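Local atomic coordinates of phosphoserine aminotransferase SerC (PDB entry 3FFR), a protein that probably catalyses the pyridoxal-phosphate-dependent transamination that makes phosphoserine with glutamate as amino donor, a step of serine biosynthesis. Residues Glu272-Leu277 / Glu348-Leu353; Glu43-Ala48 / Glu233-Asn238; Asn91-Lys96 / Ala327-Lys332. One frame throughout, in Å; residues are numbered along the deposited sequence. Where two conformers were deposited one is given.

Contact 1. Residues Glu272-Leu277 / Glu348-Leu353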
loop_
_atom_site.group_PDB
_atom_site.type_symbol
_atom_site.label_atom_id
_atom_site.label_comp_id
_atom_site.label_asym_id
_atom_site.label_seq_id
_atom_site.Cartn_x
_atom_site.Cartn_y
_atom_site.Cartn_z
ATOM N N GLU A 272 14.049 -26.734 5.378
ATOM C CA GLU A 272 15.378 -27.356 5.580
ATOM C C GLU A 272 15.623 -28.512 4.614
ATOM O O GLU A 272 16.721 -28.685 4.077
ATOM C CB GLU A 272 15.538 -27.800 7.025
ATOM C CG GLU A 272 15.762 -26.625 7.935
ATOM C CD GLU A 272 15.430 -26.844 9.375
ATOM O OE1 GLU A 272 14.978 -27.959 9.759
ATOM O OE2 GLU A 272 15.632 -25.872 10.137
ATOM N N GLU A 273 14.589 -29.286 4.349
ATOM C CA GLU A 273 14.735 -30.423 3.435
ATOM C C GLU A 273 15.044 -29.964 1.995
ATOM O O GLU A 273 15.863 -30.562 1.286
ATOM C CB GLU A 273 13.462 -31.255 3.463
ATOM C CG GLU A 273 13.528 -32.483 2.658
ATOM C CD GLU A 273 12.263 -33.298 2.776
ATOM O OE1 GLU A 273 11.217 -32.717 3.204
ATOM O OE2 GLU A 273 12.327 -34.493 2.394
ATOM N N LYS A 274 14.364 -28.902 1.572
ATOM C CA LYS A 274 14.609 -28.309 0.249
ATOM C C LYS A 274 15.986 -27.673 0.160
ATOM O O LYS A 274 16.696 -27.818 -0.841
ATOM C CB LYS A 274 13.556 -27.259 -0.110
ATOM C CG LYS A 274 12.216 -27.859 -0.468
ATOM C CD LYS A 274 11.181 -26.801 -0.733
ATOM C CE LYS A 274 10.588 -26.256 0.553
ATOM N NZ LYS A 274 9.979 -24.883 0.365
ATOM N N ALA A 275 16.381 -26.993 1.226
ATOM C CA ALA A 275 17.699 -26.323 1.251
ATOM C C ALA A 275 18.806 -27.380 1.131
ATOM O O ALA A 275 19.810 -27.200 0.432
ATOM C CB ALA A 275 17.874 -25.479 2.552
ATOM N N ALA A 276 18.576 -28.509 1.787
ATOM C CA ALA A 276 19.569 -29.588 1.799
ATOM C C ALA A 276 19.756 -30.161 0.388
ATOM O O ALA A 276 20.875 -30.493 -0.038
ATOM C CB ALA A 276 19.183 -30.669 2.818
ATOM N N LEU A 277 18.666 -30.276 -0.341
ATOM C CA LEU A 277 18.724 -30.783 -1.731
ATOM C C LEU A 277 19.596 -29.876 -2.592
ATOM O O LEU A 277 20.477 -30.324 -3.339
ATOM C CB LEU A 277 17.342 -30.853 -2.386
ATOM C CG LEU A 277 16.404 -31.994 -2.071
ATOM C CD1 LEU A 277 15.118 -31.832 -2.924
ATOM C CD2 LEU A 277 17.098 -33.345 -2.372
ATOM N N GLU A 348 8.823 -31.271 -4.490
ATOM C CA GLU A 348 8.909 -31.852 -5.831
ATOM C C GLU A 348 9.407 -30.829 -6.821
ATOM O O GLU A 348 10.174 -31.181 -7.708
ATOM C CB GLU A 348 7.615 -32.512 -6.312
ATOM C CG GLU A 348 7.771 -33.148 -7.711
ATOM C CD GLU A 348 9.054 -33.987 -7.889
ATOM O OE1 GLU A 348 9.328 -34.909 -7.073
ATOM O OE2 GLU A 348 9.792 -33.736 -8.875
ATOM N N GLN A 349 9.001 -29.578 -6.642
ATOM C CA GLN A 349 9.458 -28.495 -7.521
ATOM C C GLN A 349 10.983 -28.297 -7.384
ATOM O O GLN A 349 11.701 -28.160 -8.374
ATOM C CB GLN A 349 8.723 -27.187 -7.222
ATOM C CG GLN A 349 7.271 -27.194 -7.728
ATOM C CD GLN A 349 6.453 -26.010 -7.237
ATOM O OE1 GLN A 349 6.671 -25.520 -6.136
ATOM N NE2 GLN A 349 5.463 -25.581 -8.041
ATOM N N VAL A 350 11.471 -28.317 -6.147
ATOM C CA VAL A 350 12.901 -28.120 -5.885
ATOM C C VAL A 350 13.693 -29.310 -6.442
ATOM O O VAL A 350 14.770 -29.151 -7.029
ATOM C CB VAL A 350 13.203 -27.859 -4.392
ATOM C CG1 VAL A 350 14.693 -27.877 -4.120
ATOM C CG2 VAL A 350 12.622 -26.483 -3.986
ATOM N N HIS A 351 13.125 -30.493 -6.267
ATOM C CA HIS A 351 13.733 -31.697 -6.790
ATOM C C HIS A 351 13.886 -31.579 -8.299
ATOM O O HIS A 351 14.917 -31.949 -8.857
ATOM C CB HIS A 351 12.913 -32.937 -6.438
ATOM C CG HIS A 351 13.613 -34.221 -6.761
ATOM N ND1 HIS A 351 13.515 -34.830 -7.991
ATOM C CD2 HIS A 351 14.440 -34.995 -6.023
ATOM C CE1 HIS A 351 14.243 -35.931 -7.997
ATOM N NE2 HIS A 351 14.820 -36.051 -6.815
ATOM N N LYS A 352 12.850 -31.082 -8.950
ATOM C CA LYS A 352 12.884 -30.910 -10.410
ATOM C C LYS A 352 13.934 -29.894 -10.800
ATOM O O LYS A 352 14.702 -30.093 -11.745
ATOM C CB LYS A 352 11.537 -30.509 -10.994
ATOM C CG LYS A 352 11.577 -30.280 -12.517
ATOM C CD LYS A 352 10.225 -29.793 -13.053
ATOM C CE LYS A 352 10.235 -29.555 -14.589
ATOM N NZ LYS A 352 8.951 -28.978 -15.113
ATOM N N LEU A 353 14.005 -28.815 -10.026
ATOM C CA LEU A 353 15.009 -27.780 -10.285
ATOM C C LEU A 353 16.431 -28.353 -10.176
ATOM O O LEU A 353 17.262 -28.166 -11.074
ATOM C CB LEU A 353 14.872 -26.591 -9.310
ATOM C CG LEU A 353 15.947 -25.502 -9.455
ATOM C CD1 LEU A 353 15.879 -24.734 -10.761
ATOM C CD2 LEU A 353 15.816 -24.511 -8.241
#
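V350 fills the gap between the two helix segments, meeting K274 with one methyl and L277 with the other. Its CG2 lies 3.6 Å from CD of K274, against the methylenes of a lysine chain that crosses it at about a right angle. CG1, anti to the backbone N (chi1 171°), leans over the facing helix, 3.8 Å from the carbonyl O of K274 and 4.2 Å from CD1 of L277. The same L277 CD1 runs on to the backbone of H351, 4.1 Å from its CA, and so closes the outer side of the seam.

Behind this first shell, a bend at chi3 (-81°) swings the end of K274 away from V350, and its NZ is hydrogen-bonded to the carbonyl O of H345, just ahead of helix 347-360. L347, in the first turn of that helix, also touches K274 and L277. V350 and L353 also rest on F8 of strand 6-8, joining the seam to the five-stranded sheet. The segments run side by side in the same direction, their axes 5° apart in angle and 9.7 Å apart at closest approach.

No hydrogen bond links the two segments: the contact is van der Waals and mostly apolar, as parallel helices 264-284 and 347-360 pack together beside the five-stranded sheet. That makes a joint without directional bonds, with the lysine's charge satisfied at H345.

Contact 2. Residues Glu43-Ala48 / Glu233-Asn238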
loop_
_atom_site.group_PDB
_atom_site.type_symbol
_atom_site.label_atom_id
_atom_site.label_comp_id
_atom_site.label_asym_id
_atom_site.label_seq_id
_atom_site.Cartn_x
_atom_site.Cartn_y
_atom_site.Cartn_z
ATOM N N GLU A 43 -13.830 -8.920 10.769
ATOM C CA GLU A 43 -13.628 -10.373 10.882
ATOM C C GLU A 43 -12.418 -10.844 10.053
ATOM O O GLU A 43 -11.620 -11.691 10.481
ATOM C CB GLU A 43 -14.892 -11.119 10.417
ATOM C CG GLU A 43 -16.060 -10.976 11.360
ATOM C CD GLU A 43 -17.372 -11.594 10.813
ATOM O OE1 GLU A 43 -17.324 -12.316 9.782
ATOM O OE2 GLU A 43 -18.440 -11.327 11.413
ATOM N N VAL A 44 -12.291 -10.264 8.865
ATOM C CA VAL A 44 -11.184 -10.586 7.945
ATOM C C VAL A 44 -9.861 -10.159 8.586
ATOM O O VAL A 44 -8.879 -10.917 8.664
ATOM C CB VAL A 44 -11.400 -9.900 6.563
ATOM C CG1 VAL A 44 -10.161 -9.934 5.623
ATOM C CG2 VAL A 44 -12.654 -10.527 5.851
ATOM N N TYR A 45 -9.893 -8.943 9.094
ATOM C CA TYR A 45 -8.720 -8.362 9.766
ATOM C C TYR A 45 -8.312 -9.285 10.905
ATOM O O TYR A 45 -7.156 -9.706 11.007
ATOM C CB TYR A 45 -9.031 -6.949 10.278
ATOM C CG TYR A 45 -7.913 -6.307 11.041
ATOM C CD1 TYR A 45 -7.549 -6.769 12.321
ATOM C CD2 TYR A 45 -7.213 -5.245 10.503
ATOM C CE1 TYR A 45 -6.497 -6.180 13.019
ATOM C CE2 TYR A 45 -6.174 -4.627 11.197
ATOM C CZ TYR A 45 -5.807 -5.102 12.438
ATOM O OH TYR A 45 -4.742 -4.500 13.077
ATOM N N LYS A 46 -9.268 -9.644 11.745
ATOM C CA LYS A 46 -8.964 -10.400 12.965
ATOM C C LYS A 46 -8.429 -11.762 12.656
ATOM O O LYS A 46 -7.551 -12.276 13.351
ATOM C CB LYS A 46 -10.200 -10.504 13.864
ATOM C CG LYS A 46 -9.907 -11.001 15.244
ATOM C CD LYS A 46 -11.158 -10.891 16.094
ATOM C CE LYS A 46 -10.853 -11.166 17.569
ATOM N NZ LYS A 46 -10.351 -12.535 17.823
ATOM N N THR A 47 -8.911 -12.334 11.571
ATOM C CA THR A 47 -8.422 -13.663 11.159
ATOM C C THR A 47 -6.925 -13.610 10.855
ATOM O O THR A 47 -6.142 -14.439 11.316
ATOM C CB THR A 47 -9.182 -14.164 9.924
ATOM O OG1 THR A 47 -10.562 -14.369 10.276
ATOM C CG2 THR A 47 -8.592 -15.449 9.386
ATOM N N ALA A 48 -6.538 -12.608 10.069
ATOM C CA ALA A 48 -5.113 -12.430 9.691
ATOM C C ALA A 48 -4.277 -12.122 10.916
ATOM O O ALA A 48 -3.239 -12.747 11.154
ATOM C CB ALA A 48 -4.947 -11.324 8.633
ATOM N N GLU A 233 -4.810 2.364 17.771
ATOM C CA GLU A 233 -6.172 2.701 18.128
ATOM C C GLU A 233 -7.135 1.938 17.202
ATOM O O GLU A 233 -8.149 1.363 17.642
ATOM C CB GLU A 233 -6.351 4.207 18.007
ATOM C CG GLU A 233 -7.686 4.724 18.362
ATOM C CD GLU A 233 -7.737 6.229 18.235
ATOM O OE1 GLU A 233 -7.194 6.779 17.235
ATOM O OE2 GLU A 233 -8.312 6.861 19.142
ATOM N N LYS A 234 -6.796 1.933 15.917
ATOM C CA LYS A 234 -7.605 1.233 14.915
ATOM C C LYS A 234 -7.438 -0.289 15.039
ATOM O O LYS A 234 -8.431 -1.034 14.956
ATOM C CB LYS A 234 -7.340 1.747 13.488
ATOM C CG LYS A 234 -7.958 3.068 13.220
ATOM C CD LYS A 234 -9.448 2.988 13.138
ATOM C CE LYS A 234 -10.082 4.243 12.610
ATOM N NZ LYS A 234 -10.403 5.185 13.651
ATOM N N ALA A 235 -6.214 -0.763 15.300
ATOM C CA ALA A 235 -5.956 -2.208 15.414
ATOM C C ALA A 235 -6.816 -2.825 16.500
ATOM O O ALA A 235 -7.291 -3.964 16.384
ATOM C CB ALA A 235 -4.452 -2.511 15.703
ATOM N N ARG A 236 -7.082 -2.027 17.518
ATOM C CA ARG A 236 -7.874 -2.494 18.686
ATOM C C ARG A 236 -9.367 -2.707 18.369
ATOM O O ARG A 236 -10.081 -3.407 19.098
ATOM C CB ARG A 236 -7.569 -1.623 19.916
ATOM C CG ARG A 236 -6.130 -1.978 20.377
ATOM C CD ARG A 236 -5.525 -1.145 21.490
ATOM N NE ARG A 236 -4.312 -1.823 21.972
ATOM C CZ ARG A 236 -3.453 -1.315 22.845
ATOM N NH1 ARG A 236 -3.642 -0.094 23.332
ATOM N NH2 ARG A 236 -2.394 -2.032 23.221
ATOM N N VAL A 237 -9.802 -2.172 17.239
ATOM C CA VAL A 237 -11.156 -2.388 16.722
ATOM C C VAL A 237 -11.109 -3.145 15.376
ATOM O O VAL A 237 -12.050 -3.138 14.586
ATOM C CB VAL A 237 -12.009 -1.114 16.663
ATOM C CG1 VAL A 237 -12.307 -0.660 18.104
ATOM C CG2 VAL A 237 -11.351 0.036 15.800
ATOM N N ASN A 238 -9.992 -3.810 15.145
ATOM C CA ASN A 238 -9.800 -4.637 13.936
ATOM C C ASN A 238 -9.923 -3.853 12.648
ATOM O O ASN A 238 -10.504 -4.303 11.663
ATOM C CB ASN A 238 -10.772 -5.833 13.949
ATOM C CG ASN A 238 -10.543 -6.743 15.129
ATOM O OD1 ASN A 238 -11.422 -6.920 15.980
ATOM N ND2 ASN A 238 -9.378 -7.320 15.195
#
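Y45 lays one face of its ring against the backbone of N238, and this is the tight part of the contact. CA of N238 sits 3.8 Å from the ring centroid and 23° off the normal, a CH-pi contact, while the carbonyl of N238 lies over the CG end, its O 3.3 Å from CB of Y45. That oxygen is buried here and has no partner in the model. With CG anti to the backbone N (chi1 177°), the ring reaches out from helix 39-55 far enough for its OH to come 3.3 Å from CB of A235. The ring also meets F66 of strand 62-67 edge-to-face, and A235 touches L65 of that strand, so both segments pack on strand 62-67, the outermost strand of the seven-stranded sheet within this chain.

The other side is looser. The amide of N238 stands at 61° to the tyrosine ring, with ND2 3.5 Å from CD1 of Y45. The same ND2 lies 3.5 Å from CB of K46, both plain van der Waals contacts. K46 gives only its inner methylenes, because its NZ leads away to a salt bridge with D50, one turn further along the same helix. Beyond it lies solvent, and a polyether chain, probably from the crystallisation liquor, is bound nearby.

The backbone of N238 meets the ring where the helix ends: with positive phi it is the C-prime residue of a Schellman motif, its N bonded to A235 O at 3.0 Å and Q239 N to K234 O.

Contact 3. Residues Asn91-Lys96 / Ala327-Lys332; sequences NGSFSK and AGYGSK. With SER (serine), chain B.
Y329 meets S93 and F94 in the serine-binding pocket of this class-V aminotransferase, a member of the fold-type I pyridoxal-phosphate enzymes, and a bound serine lies beside the pair. K191, the lysine that carries the cofactor, belongs to the same pocket.

The contacts between the segments are van der Waals ones. OG of S93 lies 3.2 Å from CE2 of Y329, obliquely to the ring, while CZ of F94 comes from the same side of the ring plane, 3.9 Å from CE1 across the ring from CE2. The two rings meet obliquely, planes inclined at 59°, centroids 5.5 Å apart. F94 also turns its edge to the ligand, its CZ 3.6 Å from CA of the serine.

Hydrogen bonds hold the frame. G92 holds the N-cap position of helix 93-104, and N91 N reaches OG of S95 almost straight (171°). E140 accepts from the backbone N of F94. From the second subunit, H36 and R37 also bond the bound serine, making the pocket a shared one.

A leucine in place of Y329 would probably leave the serine carboxylate without its phenolic donor and F94 CZ without a ring to lean on. A chi1 of -165° carries the phenol of Y329 away from the backbone and into the pocket, where OH gives a very short hydrogen bond, 2.5 Å, to atom O of the serine.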
loop_
_atom_site.group_PDB
_atom_site.type_symbol
_atom_site.label_atom_id
_atom_site.label_comp_id
_atom_site.label_asym_id
_atom_site.label_seq_id
_atom_site.Cartn_x
_atom_site.Cartn_y
_atom_site.Cartn_z
ATOM N N ASN A 91 25.295 -5.139 5.931
ATOM C CA ASN A 91 26.107 -6.116 5.176
ATOM C C ASN A 91 25.618 -6.368 3.774
ATOM O O ASN A 91 26.018 -7.317 3.096
ATOM C CB ASN A 91 26.263 -7.444 5.933
ATOM C CG ASN A 91 24.956 -8.193 6.076
ATOM O OD1 ASN A 91 23.877 -7.629 5.891
ATOM N ND2 ASN A 91 25.050 -9.487 6.373
ATOM N N GLY A 92 24.712 -5.524 3.330
ATOM C CA GLY A 92 24.178 -5.652 1.973
ATOM C C GLY A 92 23.236 -4.528 1.631
ATOM O O GLY A 92 23.053 -3.569 2.396
ATOM N N SER A 93 22.624 -4.671 0.469
ATOM C CA SER A 93 21.811 -3.590 -0.088
ATOM C C SER A 93 20.593 -3.170 0.716
ATOM O O SER A 93 20.269 -1.959 0.803
ATOM C CB SER A 93 21.391 -3.920 -1.506
ATOM O OG SER A 93 22.534 -4.160 -2.305
ATOM N N PHE A 94 19.914 -4.152 1.299
ATOM C CA PHE A 94 18.696 -3.840 2.080
ATOM C C PHE A 94 19.045 -3.223 3.431
ATOM O O PHE A 94 18.517 -2.165 3.790
ATOM C CB PHE A 94 17.799 -5.057 2.190
ATOM C CG PHE A 94 17.235 -5.438 0.865
ATOM C CD1 PHE A 94 16.139 -4.771 0.364
ATOM C CD2 PHE A 94 17.866 -6.364 0.073
ATOM C CE1 PHE A 94 15.632 -5.093 -0.888
ATOM C CE2 PHE A 94 17.399 -6.679 -1.185
ATOM C CZ PHE A 94 16.272 -6.061 -1.672
ATOM N N SER A 95 19.974 -3.850 4.140
ATOM C CA SER A 95 20.410 -3.326 5.448
ATOM C C SER A 95 21.053 -1.940 5.281
ATOM O O SER A 95 20.868 -1.048 6.112
ATOM C CB SER A 95 21.305 -4.315 6.201
ATOM O OG SER A 95 22.400 -4.739 5.417
ATOM N N LYS A 96 21.739 -1.746 4.158
ATOM C CA LYS A 96 22.345 -0.434 3.853
ATOM C C LYS A 96 21.290 0.666 3.633
ATOM O O LYS A 96 21.403 1.794 4.127
ATOM C CB LYS A 96 23.240 -0.519 2.630
ATOM C CG LYS A 96 23.852 0.806 2.155
ATOM C CD LYS A 96 24.758 0.504 0.925
ATOM C CE LYS A 96 25.357 1.722 0.244
ATOM N NZ LYS A 96 24.356 2.389 -0.669
ATOM N N ALA A 327 18.705 -13.918 -10.633
ATOM C CA ALA A 327 20.086 -13.476 -10.827
ATOM C C ALA A 327 20.562 -12.773 -9.574
ATOM O O ALA A 327 19.764 -12.358 -8.721
ATOM C CB ALA A 327 20.173 -12.515 -12.010
ATOM N N GLY A 328 21.878 -12.697 -9.453
ATOM C CA GLY A 328 22.513 -11.972 -8.378
ATOM C C GLY A 328 22.007 -10.539 -8.312
ATOM O O GLY A 328 21.543 -9.944 -9.284
ATOM N N TYR A 329 22.076 -9.989 -7.118
ATOM C CA TYR A 329 21.637 -8.607 -6.901
ATOM C C TYR A 329 22.632 -7.574 -7.360
ATOM O O TYR A 329 23.826 -7.661 -7.105
ATOM C CB TYR A 329 21.372 -8.371 -5.390
ATOM C CG TYR A 329 20.587 -7.095 -5.125
ATOM C CD1 TYR A 329 19.208 -7.094 -5.119
ATOM C CD2 TYR A 329 21.233 -5.894 -4.918
ATOM C CE1 TYR A 329 18.486 -5.915 -4.869
ATOM C CE2 TYR A 329 20.516 -4.717 -4.685
ATOM C CZ TYR A 329 19.158 -4.735 -4.670
ATOM O OH TYR A 329 18.441 -3.556 -4.440
ATOM N N GLY A 330 22.099 -6.559 -8.021
ATOM C CA GLY A 330 22.903 -5.424 -8.437
ATOM C C GLY A 330 24.109 -5.792 -9.267
ATOM O O GLY A 330 24.006 -6.416 -10.314
ATOM N N SER A 331 25.273 -5.440 -8.741
ATOM C CA SER A 331 26.531 -5.646 -9.446
ATOM C C SER A 331 26.948 -7.118 -9.482
ATOM O O SER A 331 27.921 -7.484 -10.135
ATOM C CB SER A 331 27.633 -4.778 -8.858
ATOM O OG SER A 331 28.026 -5.267 -7.611
ATOM N N LYS A 332 26.160 -7.965 -8.831
ATOM C CA LYS A 332 26.425 -9.415 -8.825
ATOM C C LYS A 332 25.539 -10.133 -9.843
ATOM O O LYS A 332 25.503 -11.366 -9.897
ATOM C CB LYS A 332 26.148 -10.020 -7.452
ATOM C CG LYS A 332 27.080 -9.533 -6.349
ATOM C CD LYS A 332 28.497 -9.874 -6.648
ATOM C CE LYS A 332 29.425 -9.413 -5.557
ATOM N NZ LYS A 332 30.807 -9.864 -5.807
HETATM N N SER B . 13.065 -3.733 -4.362
HETATM C CA SER B . 14.288 -4.557 -4.302
HETATM C C SER B . 15.282 -3.915 -5.209
HETATM O O SER B . 15.988 -3.053 -4.691
HETATM C CB SER B . 14.055 -6.050 -4.632
HETATM O OG SER B . 13.097 -6.685 -3.736
HETATM O OXT SER B . 15.386 -4.175 -6.404
#

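How the contacts relate
All three contacts are partly buried, each mixing buried and more exposed residues. Contacts 1 and 2 lie 21 and 22 Å from the centre of the chain; contact 3 is deeper, at 15 Å, and none of its touching residues is fully exposed. No helix or strand is shared by two of them, but contacts 1 and 3 are connected through the five-stranded sheet: helix 347-360 covers strand 323-327, and the loop after that strand carries the tyrosine of contact 3. Contact 2 borders the seven-stranded sheet. Chemistry follows place: aliphatic between parallel helices in contact 1, aromatic against a helix terminus in contact 2, and ligand-directed, with the second subunit taking part, in contact 3.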